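Local coordinates for protein EmGH1 (Erythrobacter marinus, PDB 5Z87) that probably hydrolyses beta-glucosidic bonds as a beta-glucosidase of glycoside hydrolase family 3, at residues A520-C525 with E566-L571; M437-P442 with E464-Y469; T575-I580 with L588-N593. All coordinates share one frame; numbering follows the deposited sequence.

All three contacts belong to the alpha/beta sandwich of the family 3 C-terminal domain and are made mainly by apolar side chains, without a hydrogen bond between their segments. Contacts 2 and 3 are buried strand-helix packings, each within a beta-alpha-beta unit of one sheet but on opposite faces of it. Contact 1 joins the ends of two helices, partly buried, with Ala-522 and Leu-568 inside and Gln-523 at the surface, and is the one of the three in which a polar side chain takes part. It touches contact 2 where Leu-568 meets Val-440 and Ala-522 meets Leu-438, and contact 3 where Leu-569 packs on Thr-575.

Contact 1: A520-C525 with E566-L571; sequences ATAQDC and EALLAL
The carboxamide of Gln-523 is the flat group that meets the other segment, and it does so with its nitrogen end: NE2 lies 4.2 Å from CD2 of Leu-571. The methyl stands off to the side of that nitrogen and well out of the amide plane, while OE1 is farther from it, and the two side chains cross at about a right angle. A bend at chi2 (-68°) swings the amide toward Leu-571, although the CB of Gln-523 itself does not head that way. Away from the exposed amide the contact is wholly apolar. Leu-571 divides its branches, sending CD2 to the amide and CD1 to Ala-522, whose CB is 3.6 Å away. The same CB meets Leu-568 CD2 at 4.1 Å, which places Ala-522 against Leu-568 of helix 561-569 and Leu-571 just after it.

Helices 508-522 and 561-569 thus pack near their C-terminal ends on one face of the mixed sheet in the alpha/beta sandwich of the C-terminal domain. Leu-568 and Ala-522 both continue onto Ile-528 of strand 527-533. A type I turn from Ala-522 to Cys-525 is closed by Cys-525 N bonding to Ala-522 O at 3.0 Å. The carbonyl oxygens of Gln-523 and Cys-525 both accept from Lys-573 NZ, whose charge would suit the C-terminal end of a helix. In the same turn, OD1 of Asp-524 forms a salt bridge with Lys-436 NZ.

Contact 2: M437-P442 with E464-Y469; sequences MLVVGP and EGLQAY
Leu-466 reaches from its helix to Met-437 and Val-439, two side chains on the same face of the strand, in a beta-alpha-beta crossover that runs from strand 436-440 through helix 462-473 to the adjacent parallel strand 476-480. Its CG is turned beside the backbone N and anti to the carbonyl carbon (chi1 -82°); the chain then runs extended to CD1, with CD2 branching beside it, and both methyls reach the strand's side chains.

The two branches have different duties. CD1 serves both strand residues, lying 3.6 Å from CG2 of Val-439 and 3.8 Å from SD of Met-437. CD2 turns to the methionine alone, at 4.0 Å from its SD and 4.2 Å from its CE. The helix therefore presents a single forked side chain to two alternate residues of the strand, on the face turned to the helix.

Met-437 starts out straight, with CG anti to its own backbone N (chi1 165°), and then bends at the thioether (chi3 -61°), so that CE lies alongside CD2 while SD makes the closer approach. Its chain runs across that of Leu-466 at about a right angle. In Val-439 it is CG2, the branch beside the backbone N, that does the touching; CG1 is farther from the leucine, and the two side chains cross obliquely.

All three residues are buried, and the strand beneath them is held on both sides: Met-437 and Val-439 share backbone hydrogen bonds with strand 476-480, and Leu-438 with strand 527-533. Farther along the helix, Tyr-469 stacks on Phe-616, a ring that also touches Met-437, and the OH of Tyr-469 hydrogen-bonds OD2 of Asp-618.

Contact 3: T575-I580 with L588-N593; sequences TVAVLI and LVLAEN
Leu-590 points from the helix at Ala-577 and Leu-579, two residues whose side chains leave the strand on the same face. Its CB is still remote, 5.8 Å from the CB of Ala-577. Because CG lies anti to the backbone N (chi1 -166°), the next atom gains on the strand, and CG comes to 4.3 Å from the CB of Ala-577. The methyls complete the approach. CD1 meets that alanine CB at 4.1 Å. CD2 comes closer still, at 3.8 Å from the CB of Ala-577 and 3.7 Å from CD2 of Leu-579, and so touches both strand residues at once. The two leucines lie alongside each other with their chains running in opposite senses.

The short helix ends soon after. Asn-593 folds its side chain back, and ND2 donates to the carbonyl O of Val-589 at 2.9 Å in a distinctly bent bond (134° at the hydrogen). That oxygen also accepts from the backbone N of Asn-593, so one residue holds it twice.

Strand 574-580, helix 588-593 and strand 596-601 form a beta-alpha-beta unit of the mixed sheet. Leu-590 extends its packing to Ile-597 of the following strand and to Met-530 of strand 527-533, which flank strand 574-580 on its two sides, while Val-589 and Asn-593 lie against Glu-566 of the neighbouring helix 561-569.

Contact 1: A520-C525 with E566-L571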
# COMPACT_ATOMS: atom_id res chain seq x y z
N ALA A 520 -29.81 1.45 -32.28
CA ALA A 520 -30.94 1.69 -33.17
C ALA A 520 -31.72 2.93 -32.77
O ALA A 520 -31.97 3.82 -33.60
CB ALA A 520 -31.86 0.46 -33.19
N THR A 521 -32.11 3.02 -31.50
CA THR A 521 -32.85 4.18 -31.01
C THR A 521 -32.09 5.49 -31.25
O THR A 521 -32.70 6.55 -31.41
CB THR A 521 -33.14 4.00 -29.52
OG1 THR A 521 -33.73 2.71 -29.31
CG2 THR A 521 -34.07 5.09 -29.00
N ALA A 522 -30.76 5.43 -31.28
CA ALA A 522 -29.95 6.64 -31.38
C ALA A 522 -29.90 7.22 -32.79
O ALA A 522 -29.52 8.39 -32.95
CB ALA A 522 -28.53 6.36 -30.88
N GLN A 523 -30.30 6.45 -33.82
CA GLN A 523 -30.11 6.87 -35.20
C GLN A 523 -30.85 8.17 -35.51
O GLN A 523 -30.35 9.01 -36.27
CB GLN A 523 -30.55 5.77 -36.15
CG GLN A 523 -29.85 4.44 -35.93
CD GLN A 523 -28.37 4.47 -36.30
OE1 GLN A 523 -27.89 5.44 -36.90
NE2 GLN A 523 -27.64 3.42 -35.91
N ASP A 524 -32.02 8.37 -34.91
CA ASP A 524 -32.82 9.56 -35.16
C ASP A 524 -32.57 10.67 -34.14
O ASP A 524 -33.22 11.72 -34.21
CB ASP A 524 -34.31 9.20 -35.19
CG ASP A 524 -34.70 8.21 -34.11
OD1 ASP A 524 -35.06 8.65 -32.99
OD2 ASP A 524 -34.64 6.99 -34.37
N CYS A 525 -31.63 10.49 -33.22
CA CYS A 525 -31.36 11.48 -32.19
C CYS A 525 -30.13 12.30 -32.57
O CYS A 525 -29.12 11.75 -33.00
CB CYS A 525 -31.15 10.80 -30.84
SG CYS A 525 -32.57 9.78 -30.31
N GLU A 566 -18.56 3.26 -26.55
CA GLU A 566 -17.92 3.29 -27.86
C GLU A 566 -18.92 3.01 -28.99
O GLU A 566 -18.79 3.58 -30.08
CB GLU A 566 -16.77 2.28 -27.90
CG GLU A 566 -15.75 2.52 -26.79
CD GLU A 566 -14.51 1.66 -26.96
OE1 GLU A 566 -14.45 0.56 -26.35
OE2 GLU A 566 -13.61 2.09 -27.71
N ALA A 567 -19.94 2.18 -28.73
CA ALA A 567 -20.94 1.91 -29.76
C ALA A 567 -21.71 3.17 -30.10
O ALA A 567 -22.00 3.42 -31.28
CB ALA A 567 -21.90 0.81 -29.30
N LEU A 568 -22.04 3.99 -29.10
CA LEU A 568 -22.79 5.22 -29.35
C LEU A 568 -21.89 6.30 -29.94
O LEU A 568 -22.34 7.08 -30.80
CB LEU A 568 -23.43 5.72 -28.05
CG LEU A 568 -24.50 4.80 -27.45
CD1 LEU A 568 -24.97 5.27 -26.08
CD2 LEU A 568 -25.70 4.67 -28.42
N LEU A 569 -20.63 6.35 -29.50
CA LEU A 569 -19.73 7.37 -30.01
C LEU A 569 -19.45 7.18 -31.49
O LEU A 569 -19.30 8.16 -32.23
CB LEU A 569 -18.43 7.36 -29.19
CG LEU A 569 -18.55 7.97 -27.78
CD1 LEU A 569 -17.36 7.59 -26.91
CD2 LEU A 569 -18.70 9.47 -27.85
N ALA A 570 -19.42 5.93 -31.95
CA ALA A 570 -19.13 5.65 -33.35
C ALA A 570 -20.18 6.22 -34.29
O ALA A 570 -19.92 6.36 -35.49
CB ALA A 570 -18.98 4.14 -33.55
N LEU A 571 -21.37 6.55 -33.77
CA LEU A 571 -22.43 7.13 -34.59
C LEU A 571 -22.12 8.56 -35.02
O LEU A 571 -22.77 9.07 -35.94
CB LEU A 571 -23.75 7.09 -33.82
CG LEU A 571 -24.16 5.70 -33.30
CD1 LEU A 571 -25.59 5.70 -32.79
CD2 LEU A 571 -23.96 4.64 -34.36

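Contact 2: M437-P442 with E464-Y469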
# COMPACT_ATOMS: atom_id res chain seq x y z
N MET A 437 -33.19 14.12 -28.15
CA MET A 437 -32.08 13.69 -27.31
C MET A 437 -32.33 12.29 -26.77
O MET A 437 -33.40 12.03 -26.20
CB MET A 437 -31.86 14.67 -26.16
CG MET A 437 -30.98 14.12 -25.06
SD MET A 437 -31.05 15.09 -23.54
CE MET A 437 -30.47 16.70 -24.04
N LEU A 438 -31.36 11.40 -26.96
CA LEU A 438 -31.38 10.07 -26.34
C LEU A 438 -30.68 10.14 -24.99
O LEU A 438 -29.51 10.52 -24.92
CB LEU A 438 -30.70 9.04 -27.23
CG LEU A 438 -30.43 7.69 -26.57
CD1 LEU A 438 -31.73 6.94 -26.29
CD2 LEU A 438 -29.48 6.84 -27.39
N VAL A 439 -31.39 9.77 -23.93
CA VAL A 439 -30.81 9.62 -22.59
C VAL A 439 -30.68 8.13 -22.33
O VAL A 439 -31.69 7.42 -22.28
CB VAL A 439 -31.68 10.31 -21.53
CG1 VAL A 439 -31.07 10.15 -20.14
CG2 VAL A 439 -31.85 11.78 -21.86
N VAL A 440 -29.44 7.65 -22.17
CA VAL A 440 -29.15 6.22 -22.20
C VAL A 440 -28.09 5.88 -21.15
O VAL A 440 -27.17 6.67 -20.90
CB VAL A 440 -28.68 5.80 -23.61
CG1 VAL A 440 -27.64 6.78 -24.11
CG2 VAL A 440 -28.10 4.39 -23.60
N GLY A 441 -28.21 4.68 -20.57
CA GLY A 441 -27.22 4.16 -19.66
C GLY A 441 -27.79 3.59 -18.38
O GLY A 441 -28.94 3.86 -17.99
N PRO A 442 -27.00 2.78 -17.67
CA PRO A 442 -27.51 2.14 -16.45
C PRO A 442 -27.91 3.12 -15.36
O PRO A 442 -28.74 2.76 -14.52
CB PRO A 442 -26.34 1.25 -16.01
CG PRO A 442 -25.12 1.90 -16.61
CD PRO A 442 -25.58 2.46 -17.93
N GLU A 464 -35.40 11.90 -15.72
CA GLU A 464 -36.49 12.78 -15.31
C GLU A 464 -36.09 14.24 -15.36
O GLU A 464 -36.88 15.10 -15.78
CB GLU A 464 -36.95 12.40 -13.90
CG GLU A 464 -38.24 13.09 -13.48
CD GLU A 464 -38.56 12.88 -12.01
OE1 GLU A 464 -38.61 11.70 -11.56
OE2 GLU A 464 -38.76 13.90 -11.31
N GLY A 465 -34.87 14.56 -14.94
CA GLY A 465 -34.42 15.94 -14.98
C GLY A 465 -34.34 16.47 -16.40
O GLY A 465 -34.69 17.62 -16.67
N LEU A 466 -33.90 15.62 -17.33
CA LEU A 466 -33.81 16.03 -18.73
C LEU A 466 -35.19 16.06 -19.40
O LEU A 466 -35.46 16.95 -20.22
CB LEU A 466 -32.86 15.09 -19.46
CG LEU A 466 -31.39 15.48 -19.27
CD1 LEU A 466 -30.48 14.40 -19.82
CD2 LEU A 466 -31.09 16.85 -19.91
N GLN A 467 -36.08 15.12 -19.06
CA GLN A 467 -37.44 15.18 -19.57
C GLN A 467 -38.12 16.48 -19.18
O GLN A 467 -38.76 17.14 -20.01
CB GLN A 467 -38.25 14.00 -19.04
CG GLN A 467 -37.95 12.67 -19.70
CD GLN A 467 -38.54 11.52 -18.90
OE1 GLN A 467 -38.81 11.67 -17.71
NE2 GLN A 467 -38.74 10.38 -19.55
N ALA A 468 -37.99 16.88 -17.91
CA ALA A 468 -38.61 18.12 -17.46
C ALA A 468 -38.00 19.32 -18.15
O ALA A 468 -38.69 20.31 -18.42
CB ALA A 468 -38.49 18.27 -15.95
N TYR A 469 -36.69 19.26 -18.44
CA TYR A 469 -36.05 20.35 -19.16
C TYR A 469 -36.52 20.41 -20.61
O TYR A 469 -36.76 21.50 -21.15
CB TYR A 469 -34.53 20.20 -19.10
CG TYR A 469 -33.82 21.48 -19.42
CD1 TYR A 469 -33.58 21.86 -20.73
CD2 TYR A 469 -33.40 22.34 -18.41
CE1 TYR A 469 -32.94 23.05 -21.03
CE2 TYR A 469 -32.75 23.52 -18.70
CZ TYR A 469 -32.53 23.87 -20.02
OH TYR A 469 -31.90 25.05 -20.33

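Contact 3: T575-I580 with L588-N593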
# COMPACT_ATOMS: atom_id res chain seq x y z
N THR A 575 -22.30 13.83 -28.47
CA THR A 575 -22.35 12.87 -27.37
C THR A 575 -21.60 13.42 -26.16
O THR A 575 -20.45 13.85 -26.28
CB THR A 575 -21.76 11.52 -27.79
OG1 THR A 575 -22.45 11.04 -28.96
CG2 THR A 575 -21.92 10.49 -26.68
N VAL A 576 -22.26 13.39 -25.00
CA VAL A 576 -21.63 13.74 -23.73
C VAL A 576 -21.92 12.63 -22.73
O VAL A 576 -22.91 11.89 -22.84
CB VAL A 576 -22.12 15.09 -23.18
CG1 VAL A 576 -21.93 16.17 -24.23
CG2 VAL A 576 -23.58 14.99 -22.79
N ALA A 577 -21.05 12.52 -21.74
CA ALA A 577 -21.20 11.53 -20.69
C ALA A 577 -21.34 12.21 -19.34
O ALA A 577 -20.68 13.23 -19.07
CB ALA A 577 -20.02 10.53 -20.70
N VAL A 578 -22.24 11.67 -18.51
CA VAL A 578 -22.44 12.07 -17.12
C VAL A 578 -22.10 10.87 -16.24
O VAL A 578 -22.69 9.80 -16.38
CB VAL A 578 -23.88 12.54 -16.86
CG1 VAL A 578 -24.01 13.13 -15.45
CG2 VAL A 578 -24.30 13.56 -17.89
N LEU A 579 -21.15 11.05 -15.32
CA LEU A 579 -20.72 9.96 -14.44
C LEU A 579 -21.47 10.03 -13.11
O LEU A 579 -21.45 11.06 -12.43
CB LEU A 579 -19.21 9.99 -14.22
CG LEU A 579 -18.33 9.74 -15.44
CD1 LEU A 579 -16.89 10.03 -15.11
CD2 LEU A 579 -18.47 8.33 -15.91
N ILE A 580 -22.10 8.92 -12.75
CA ILE A 580 -22.85 8.77 -11.51
C ILE A 580 -22.33 7.51 -10.84
O ILE A 580 -22.33 6.44 -11.47
CB ILE A 580 -24.37 8.69 -11.76
CG1 ILE A 580 -24.84 9.99 -12.42
CG2 ILE A 580 -25.14 8.42 -10.46
CD1 ILE A 580 -26.24 9.90 -13.05
N LEU A 588 -10.72 5.39 -18.27
CA LEU A 588 -9.72 5.69 -19.28
C LEU A 588 -10.32 5.68 -20.68
O LEU A 588 -10.11 6.61 -21.46
CB LEU A 588 -8.60 4.65 -19.22
CG LEU A 588 -7.35 4.88 -18.39
CD1 LEU A 588 -6.35 3.78 -18.76
CD2 LEU A 588 -6.78 6.26 -18.67
N VAL A 589 -11.03 4.60 -21.01
CA VAL A 589 -11.65 4.49 -22.33
C VAL A 589 -12.55 5.69 -22.59
O VAL A 589 -12.42 6.36 -23.63
CB VAL A 589 -12.41 3.15 -22.43
CG1 VAL A 589 -13.26 3.10 -23.69
CG2 VAL A 589 -11.40 2.00 -22.40
N LEU A 590 -13.42 6.01 -21.64
CA LEU A 590 -14.29 7.17 -21.79
C LEU A 590 -13.48 8.46 -21.89
O LEU A 590 -13.82 9.35 -22.69
CB LEU A 590 -15.27 7.24 -20.62
CG LEU A 590 -16.46 8.18 -20.78
CD1 LEU A 590 -17.41 7.65 -21.86
CD2 LEU A 590 -17.18 8.35 -19.42
N ALA A 591 -12.43 8.60 -21.09
CA ALA A 591 -11.65 9.83 -21.16
C ALA A 591 -10.94 9.97 -22.51
O ALA A 591 -10.80 11.09 -23.02
CB ALA A 591 -10.64 9.89 -20.00
N GLU A 592 -10.53 8.86 -23.11
CA GLU A 592 -9.88 8.93 -24.41
C GLU A 592 -10.88 9.22 -25.54
O GLU A 592 -10.56 9.95 -26.48
CB GLU A 592 -9.12 7.63 -24.67
CG GLU A 592 -8.44 7.53 -26.02
CD GLU A 592 -7.74 6.20 -26.22
OE1 GLU A 592 -6.97 5.80 -25.32
OE2 GLU A 592 -7.96 5.55 -27.26
N ASN A 593 -12.10 8.68 -25.46
CA ASN A 593 -12.97 8.67 -26.64
C ASN A 593 -14.15 9.63 -26.60
O ASN A 593 -14.68 9.97 -27.66
CB ASN A 593 -13.50 7.25 -26.89
CG ASN A 593 -12.40 6.29 -27.26
OD1 ASN A 593 -11.83 6.38 -28.35
ND2 ASN A 593 -12.10 5.35 -26.37